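Local coordinates for MATE family efflux transporter (Vibrio cholerae, PDB 6IDP), which probably exports drugs and other toxic compounds from the bacterial cell, its conformational change being dependent on protons, at residues F31-D35 and N174-D178. Residues are numbered along the deposited sequence; the frame is centred on the assembly and turned at random.
With OLC ((2R)-2,3-dihydroxypropyl (9Z)-octadec-9-enoate), chain O.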
loop_
_atom_site.group_PDB
_atom_site.type_symbol
_atom_site.label_atom_id
_atom_site.label_comp_id
_atom_site.label_asym_id
_atom_site.label_seq_id
_atom_site.Cartn_x
_atom_site.Cartn_y
_atom_site.Cartn_z
ATOM N N PHE A 31 -9.550 -11.648 4.993
ATOM C CA PHE A 31 -10.291 -11.200 6.166
ATOM C C PHE A 31 -11.204 -10.026 5.834
ATOM O O PHE A 31 -12.389 -10.035 6.167
ATOM C CB PHE A 31 -9.346 -10.794 7.299
ATOM C CG PHE A 31 -9.972 -9.846 8.282
ATOM C CD1 PHE A 31 -10.879 -10.306 9.223
ATOM C CD2 PHE A 31 -9.677 -8.491 8.249
ATOM C CE1 PHE A 31 -11.471 -9.435 10.119
ATOM C CE2 PHE A 31 -10.269 -7.618 9.142
ATOM C CZ PHE A 31 -11.165 -8.089 10.076
ATOM N N GLN A 32 -10.627 -9.013 5.189
ATOM C CA GLN A 32 -11.322 -7.765 4.885
ATOM C C GLN A 32 -12.591 -7.975 4.063
ATOM O O GLN A 32 -13.596 -7.298 4.283
ATOM C CB GLN A 32 -10.384 -6.806 4.147
ATOM C CG GLN A 32 -9.205 -6.317 4.978
ATOM C CD GLN A 32 -8.243 -5.453 4.182
ATOM O OE1 GLN A 32 -8.062 -5.648 2.980
ATOM N NE2 GLN A 32 -7.622 -4.488 4.852
ATOM N N LEU A 33 -12.541 -8.907 3.115
ATOM C CA LEU A 33 -13.692 -9.199 2.269
ATOM C C LEU A 33 -14.822 -9.796 3.104
ATOM O O LEU A 33 -15.985 -9.414 2.960
ATOM C CB LEU A 33 -13.308 -10.153 1.134
ATOM C CG LEU A 33 -13.949 -9.887 -0.233
ATOM C CD1 LEU A 33 -13.316 -8.669 -0.896
ATOM C CD2 LEU A 33 -13.855 -11.108 -1.140
ATOM N N VAL A 34 -14.470 -10.729 3.982
ATOM C CA VAL A 34 -15.439 -11.355 4.873
ATOM C C VAL A 34 -15.850 -10.382 5.980
ATOM O O VAL A 34 -16.980 -10.422 6.468
ATOM C CB VAL A 34 -14.876 -12.654 5.493
ATOM C CG1 VAL A 34 -15.939 -13.368 6.311
ATOM C CG2 VAL A 34 -14.354 -13.572 4.401
ATOM N N ASP A 35 -14.929 -9.499 6.361
ATOM C CA ASP A 35 -15.205 -8.485 7.376
ATOM C C ASP A 35 -16.272 -7.497 6.912
ATOM O O ASP A 35 -17.160 -7.132 7.679
ATOM C CB ASP A 35 -13.925 -7.733 7.750
ATOM C CG ASP A 35 -14.201 -6.463 8.539
ATOM O OD1 ASP A 35 -14.416 -6.553 9.766
ATOM O OD2 ASP A 35 -14.196 -5.373 7.931
ATOM N N ASN A 174 -8.401 -12.213 13.561
ATOM C CA ASN A 174 -9.415 -11.172 13.421
ATOM C C ASN A 174 -10.698 -11.722 12.804
ATOM O O ASN A 174 -11.797 -11.272 13.130
ATOM C CB ASN A 174 -8.883 -10.010 12.575
ATOM C CG ASN A 174 -9.636 -8.713 12.820
ATOM O OD1 ASN A 174 -10.766 -8.715 13.312
ATOM N ND2 ASN A 174 -9.014 -7.595 12.462
ATOM N N LEU A 175 -10.549 -12.698 11.914
ATOM C CA LEU A 175 -11.695 -13.339 11.274
ATOM C C LEU A 175 -12.534 -14.086 12.308
ATOM O O LEU A 175 -13.759 -14.015 12.292
ATOM C CB LEU A 175 -11.222 -14.291 10.170
ATOM C CG LEU A 175 -12.230 -14.861 9.164
ATOM C CD1 LEU A 175 -12.900 -16.133 9.681
ATOM C CD2 LEU A 175 -13.265 -13.815 8.757
ATOM N N ILE A 176 -11.863 -14.791 13.213
ATOM C CA ILE A 176 -12.537 -15.555 14.259
ATOM C C ILE A 176 -13.203 -14.653 15.299
ATOM O O ILE A 176 -14.335 -14.901 15.713
ATOM C CB ILE A 176 -11.553 -16.505 14.978
ATOM C CG1 ILE A 176 -10.978 -17.526 13.995
ATOM C CG2 ILE A 176 -12.237 -17.213 16.136
ATOM C CD1 ILE A 176 -9.960 -18.462 14.616
ATOM N N LEU A 177 -12.499 -13.606 15.718
ATOM C CA LEU A 177 -13.000 -12.713 16.760
ATOM C C LEU A 177 -14.108 -11.788 16.259
ATOM O O LEU A 177 -14.908 -11.285 17.050
ATOM C CB LEU A 177 -11.855 -11.880 17.339
ATOM C CG LEU A 177 -10.796 -12.658 18.125
ATOM C CD1 LEU A 177 -9.647 -11.750 18.537
ATOM C CD2 LEU A 177 -11.418 -13.325 19.341
ATOM N N ASP A 178 -14.152 -11.576 14.947
ATOM C CA ASP A 178 -15.092 -10.634 14.343
ATOM C C ASP A 178 -16.561 -10.929 14.687
ATOM O O ASP A 178 -17.228 -10.074 15.265
ATOM C CB ASP A 178 -14.900 -10.596 12.819
ATOM C CG ASP A 178 -14.510 -9.221 12.311
ATOM O OD1 ASP A 178 -14.147 -8.358 13.138
ATOM O OD2 ASP A 178 -14.557 -9.005 11.081
HETATM C C18 OLC O . -6.995 -6.756 9.972
HETATM C C17 OLC O . -7.337 -5.765 8.878
HETATM C C16 OLC O . -7.247 -4.349 9.403
HETATM C C15 OLC O . -6.878 -3.422 8.266
HETATM C C14 OLC O . -6.283 -2.146 8.820
#
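Two carboxyl groups can face each other inside a membrane protein when at least one can take up a proton, and the pair Asp35 and Asp178 illustrates the point: OD1 of Asp35 lies 2.8 Å from OD2 of Asp178, a spacing at which one acid probably holds a proton. Asp35 reaches this position by its chi1 t rotamer, since its CA-to-CB bond points sideways and the carboxylate must swing across. The CA-to-CB bond of Asp178 points toward 31-35, with chi1 at -119°, between the usual wells. Helix 5-39 and helix 161-184, the first and fifth transmembrane helices of the N-terminal lobe of the MATE fold, run nearly parallel here, at 15° and 10.1 Å between segment axes. In this family that lobe is where proton coupling is thought to occur; the acid pair, seen here in the straight form, is consistent with H+-dependent conformational change. Phe31, also t in chi1, fills the gap beside the acids: Asn174 CB sits over one ring face in a CH-pi contact, 3.9 Å from the centroid, while Phe31 CE1 is 3.3 Å from OD2 of Asp178. Asn174 hydrogen-bonds through ND2 to Thr196 on helix 189-213. Leu175 starts sideways, but chi1 t and chi2 m bring its end nearer, packing CD2 3.7 Å from Val34 CG1; its CB lies 4.1 Å from Phe31 CD1. A monoolein acyl chain lies against Phe31 and Asn174, its C17 3.5 Å from Phe31 CE2 and its C18 3.3 Å from Asn174 ND2.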